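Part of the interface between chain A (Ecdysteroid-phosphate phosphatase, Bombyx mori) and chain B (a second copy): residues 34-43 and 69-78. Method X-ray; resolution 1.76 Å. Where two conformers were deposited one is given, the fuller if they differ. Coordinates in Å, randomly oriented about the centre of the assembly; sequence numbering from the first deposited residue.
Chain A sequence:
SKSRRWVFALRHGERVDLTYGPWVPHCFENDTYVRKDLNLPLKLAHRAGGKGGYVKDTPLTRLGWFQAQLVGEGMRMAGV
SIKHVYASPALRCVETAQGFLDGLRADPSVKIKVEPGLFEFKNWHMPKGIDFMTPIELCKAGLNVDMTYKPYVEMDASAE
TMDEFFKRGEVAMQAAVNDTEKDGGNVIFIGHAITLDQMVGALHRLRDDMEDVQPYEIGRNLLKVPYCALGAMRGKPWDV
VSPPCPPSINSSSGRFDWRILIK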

# COMPACT_ATOMS: atom_id res chain seq x y z
N VAL A 34 12.32 -17.45 1.18
CA VAL A 34 11.56 -17.29 2.42
C VAL A 34 11.12 -15.83 2.46
O VAL A 34 11.96 -14.95 2.32
CB VAL A 34 12.41 -17.58 3.68
CG1 VAL A 34 11.64 -17.19 4.95
CG2 VAL A 34 12.90 -19.06 3.71
N ARG A 35 9.83 -15.55 2.65
CA ARG A 35 9.40 -14.15 2.78
C ARG A 35 9.90 -13.61 4.13
O ARG A 35 9.53 -14.13 5.20
CB ARG A 35 7.89 -14.04 2.68
CG ARG A 35 7.39 -12.58 2.66
CD ARG A 35 5.89 -12.51 2.75
NE ARG A 35 5.38 -13.01 4.03
CZ ARG A 35 4.21 -12.65 4.58
NH1 ARG A 35 3.44 -11.74 3.98
NH2 ARG A 35 3.84 -13.18 5.74
N LYS A 36 10.72 -12.56 4.10
CA LYS A 36 11.23 -12.00 5.33
C LYS A 36 10.69 -10.60 5.68
O LYS A 36 11.15 -9.98 6.65
CB LYS A 36 12.76 -12.00 5.29
CG LYS A 36 13.26 -13.46 5.22
CD LYS A 36 14.57 -13.66 5.89
CE LYS A 36 14.96 -15.11 5.78
NZ LYS A 36 16.44 -15.17 5.72
N ASP A 37 9.73 -10.13 4.89
CA ASP A 37 9.12 -8.82 5.11
C ASP A 37 7.71 -8.87 4.58
O ASP A 37 7.47 -9.52 3.56
CB ASP A 37 9.92 -7.74 4.36
CG ASP A 37 9.51 -6.31 4.78
OD1 ASP A 37 10.01 -5.83 5.82
OD2 ASP A 37 8.71 -5.67 4.06
N LEU A 38 6.78 -8.16 5.22
CA LEU A 38 5.38 -8.21 4.77
C LEU A 38 5.15 -7.58 3.41
O LEU A 38 4.19 -7.92 2.74
CB LEU A 38 4.41 -7.59 5.78
CG LEU A 38 4.37 -8.24 7.14
CD1 LEU A 38 3.44 -7.38 8.00
CD2 LEU A 38 3.85 -9.68 7.01
N ASN A 39 6.03 -6.66 3.02
CA ASN A 39 5.90 -6.02 1.73
C ASN A 39 6.66 -6.78 0.62
O ASN A 39 6.68 -6.36 -0.54
CB ASN A 39 6.35 -4.54 1.85
CG ASN A 39 5.94 -3.69 0.68
OD1 ASN A 39 4.88 -3.89 0.09
ND2 ASN A 39 6.79 -2.71 0.34
N LEU A 40 7.22 -7.95 0.94
CA LEU A 40 7.81 -8.81 -0.10
C LEU A 40 6.77 -9.80 -0.68
O LEU A 40 5.75 -10.11 -0.03
CB LEU A 40 9.02 -9.60 0.45
CG LEU A 40 10.31 -8.81 0.66
CD1 LEU A 40 11.28 -9.59 1.49
CD2 LEU A 40 10.94 -8.43 -0.68
N PRO A 41 7.02 -10.30 -1.90
CA PRO A 41 6.08 -11.31 -2.46
C PRO A 41 5.85 -12.48 -1.51
O PRO A 41 6.75 -12.88 -0.78
CB PRO A 41 6.79 -11.78 -3.72
CG PRO A 41 7.69 -10.61 -4.11
CD PRO A 41 8.14 -10.00 -2.82
N LEU A 42 4.64 -13.03 -1.52
CA LEU A 42 4.33 -14.21 -0.71
C LEU A 42 5.17 -15.42 -1.15
O LEU A 42 5.62 -16.22 -0.31
CB LEU A 42 2.84 -14.54 -0.83
CG LEU A 42 1.87 -13.57 -0.14
CD1 LEU A 42 0.43 -13.91 -0.52
CD2 LEU A 42 2.07 -13.64 1.35
N LYS A 43 5.36 -15.54 -2.45
CA LYS A 43 6.16 -16.61 -3.04
C LYS A 43 6.67 -16.09 -4.37
O LYS A 43 6.15 -15.12 -4.90
CB LYS A 43 5.29 -17.86 -3.28
CG LYS A 43 4.25 -17.71 -4.39
CD LYS A 43 3.43 -18.99 -4.58
CE LYS A 43 4.20 -20.02 -5.41
NZ LYS A 43 3.47 -21.33 -5.55
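Chain B, residues 69-78: QLVGEGMRMA

A helix that packs against an irregular segment meets it with the residues of one face, and a glycine on that face lets the partner come close to the helix backbone. The contact between residues 69-78 of chain B and residues 34-43 of chain A in the ecdysteroid-phosphate phosphatase dimer illustrates this. The chain A segment is neither helix nor strand; its one defined feature is a type I beta turn from Asp A37 to Leu A40, closed by the bond from Leu A40 N to Asp A37 O (3.1 Å) and braced by Asn A39 N donating to Asp A37 OD2 (3.0 Å). Chain B presents a helix that begins before the stretch, with backbone bonds such as Gly B74 N to Leu B70 O (2.9 Å). As the helix runs on, its contacts pass from Leu A38, met by Leu B70 and Val B71, to Arg A35 and Leu A42, met by Glu B73 and Met B77, with Gly B74 touching both Leu A38 and Arg A35.

Gln B69 leads in without touching chain A. One residue on, Leu B70 makes the nearest backbone approach, its CA lying 6.4 Å from that of Leu A38. Both side chains point toward the opposing stretch, and their CB atoms are 4.3 Å apart; Leu A38 CD2 also lies 3.9 Å from Leu B70 O. Val B71 directs its CA-to-CB bond away, yet its CG2 still reaches within 3.9 Å of Leu A38 CD1. Gly B72 takes no part.

At Glu B73 the contact becomes polar. Its OE1 stands 4.4 Å from Arg A35 NH1, so the opposite charges are near each other but too far apart for a salt bridge. A water fills the gap: it accepts from Arg A35 NH1 and donates to both Glu B73 OE1 and Leu B70 O, each at 2.8 Å. This bridge matters because no direct hydrogen bond joins the two stretches. The other carboxylate oxygen, Glu B73 OE2, lies 4.1 Å from Leu A42 CD1.

Gly B74 comes one turn after Leu B70, again on the side facing chain A. Its CA is 4.5 Å from Leu A38 CD2 and 4.2 Å from Arg A35 NH2, at the edge of the guanidinium. A CB here would point toward chain A and fall only 3.4 Å from Leu A38 CD2, a tight fit that the glycine avoids.

Met B75 and Arg B76 make no contact with the segment. Met B77 returns toward it and makes the last contact of the stretch, its CE lying over one face of the Arg A35 guanidinium, 3.5 Å from NH2, while its SD rests 3.8 Å from Leu A42 CD2. Ala B78 lies beyond contact. Together the two stretches bury 348 Å², summed over both sides.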

# COMPACT_ATOMS: atom_id res chain seq x y z
N GLN B 69 -4.00 -4.85 6.97
CA GLN B 69 -4.39 -6.13 6.38
C GLN B 69 -3.22 -7.07 6.23
O GLN B 69 -3.35 -8.28 6.43
CB GLN B 69 -4.97 -5.86 4.99
CG GLN B 69 -6.34 -5.21 5.02
CD GLN B 69 -6.70 -4.56 3.71
OE1 GLN B 69 -6.30 -5.03 2.64
NE2 GLN B 69 -7.50 -3.51 3.77
N LEU B 70 -2.05 -6.53 5.89
CA LEU B 70 -0.87 -7.39 5.73
C LEU B 70 -0.48 -8.05 7.05
O LEU B 70 -0.01 -9.20 7.09
CB LEU B 70 0.30 -6.59 5.15
CG LEU B 70 0.20 -6.17 3.69
CD1 LEU B 70 1.35 -5.20 3.38
CD2 LEU B 70 0.31 -7.43 2.84
N VAL B 71 -0.59 -7.28 8.13
CA VAL B 71 -0.32 -7.85 9.45
C VAL B 71 -1.32 -8.97 9.78
O VAL B 71 -0.94 -10.05 10.24
CB VAL B 71 -0.32 -6.77 10.55
CG1 VAL B 71 -0.07 -7.39 11.94
CG2 VAL B 71 0.75 -5.71 10.23
N GLY B 72 -2.62 -8.71 9.53
CA GLY B 72 -3.66 -9.70 9.80
C GLY B 72 -3.39 -10.96 8.97
O GLY B 72 -3.45 -12.08 9.47
N GLU B 73 -3.05 -10.75 7.69
CA GLU B 73 -2.73 -11.88 6.79
C GLU B 73 -1.52 -12.66 7.29
O GLU B 73 -1.50 -13.88 7.19
CB GLU B 73 -2.47 -11.38 5.36
CG GLU B 73 -2.08 -12.47 4.35
CD GLU B 73 -1.71 -11.89 2.98
OE1 GLU B 73 -0.76 -11.08 2.91
OE2 GLU B 73 -2.36 -12.23 1.96
N GLY B 74 -0.51 -11.93 7.76
CA GLY B 74 0.68 -12.54 8.39
C GLY B 74 0.36 -13.42 9.59
O GLY B 74 0.90 -14.53 9.73
N MET B 75 -0.54 -12.95 10.45
CA MET B 75 -1.01 -13.79 11.57
C MET B 75 -1.72 -15.04 11.10
O MET B 75 -1.52 -16.11 11.67
CB MET B 75 -1.99 -13.02 12.47
CG MET B 75 -1.37 -11.85 13.10
SD MET B 75 -0.36 -12.36 14.49
CE MET B 75 -0.29 -10.78 15.30
N ARG B 76 -2.60 -14.89 10.11
CA ARG B 76 -3.37 -16.01 9.57
C ARG B 76 -2.40 -17.05 8.99
O ARG B 76 -2.53 -18.26 9.25
CB ARG B 76 -4.35 -15.53 8.50
CG ARG B 76 -5.07 -16.68 7.75
CD ARG B 76 -6.32 -16.25 7.03
NE ARG B 76 -6.20 -14.99 6.29
CZ ARG B 76 -5.70 -14.85 5.06
NH1 ARG B 76 -5.23 -15.91 4.39
NH2 ARG B 76 -5.68 -13.65 4.50
N MET B 77 -1.42 -16.58 8.23
CA MET B 77 -0.43 -17.48 7.64
C MET B 77 0.37 -18.25 8.68
O MET B 77 0.73 -19.42 8.47
CB MET B 77 0.51 -16.71 6.73
CG MET B 77 -0.17 -16.25 5.47
SD MET B 77 0.90 -15.10 4.63
CE MET B 77 2.40 -16.11 4.43
N ALA B 78 0.60 -17.61 9.81
CA ALA B 78 1.32 -18.19 10.93
C ALA B 78 0.44 -19.13 11.76
O ALA B 78 0.91 -19.80 12.71
CB ALA B 78 1.87 -17.05 11.81
O HOH W 1 1.04 -10.76 4.97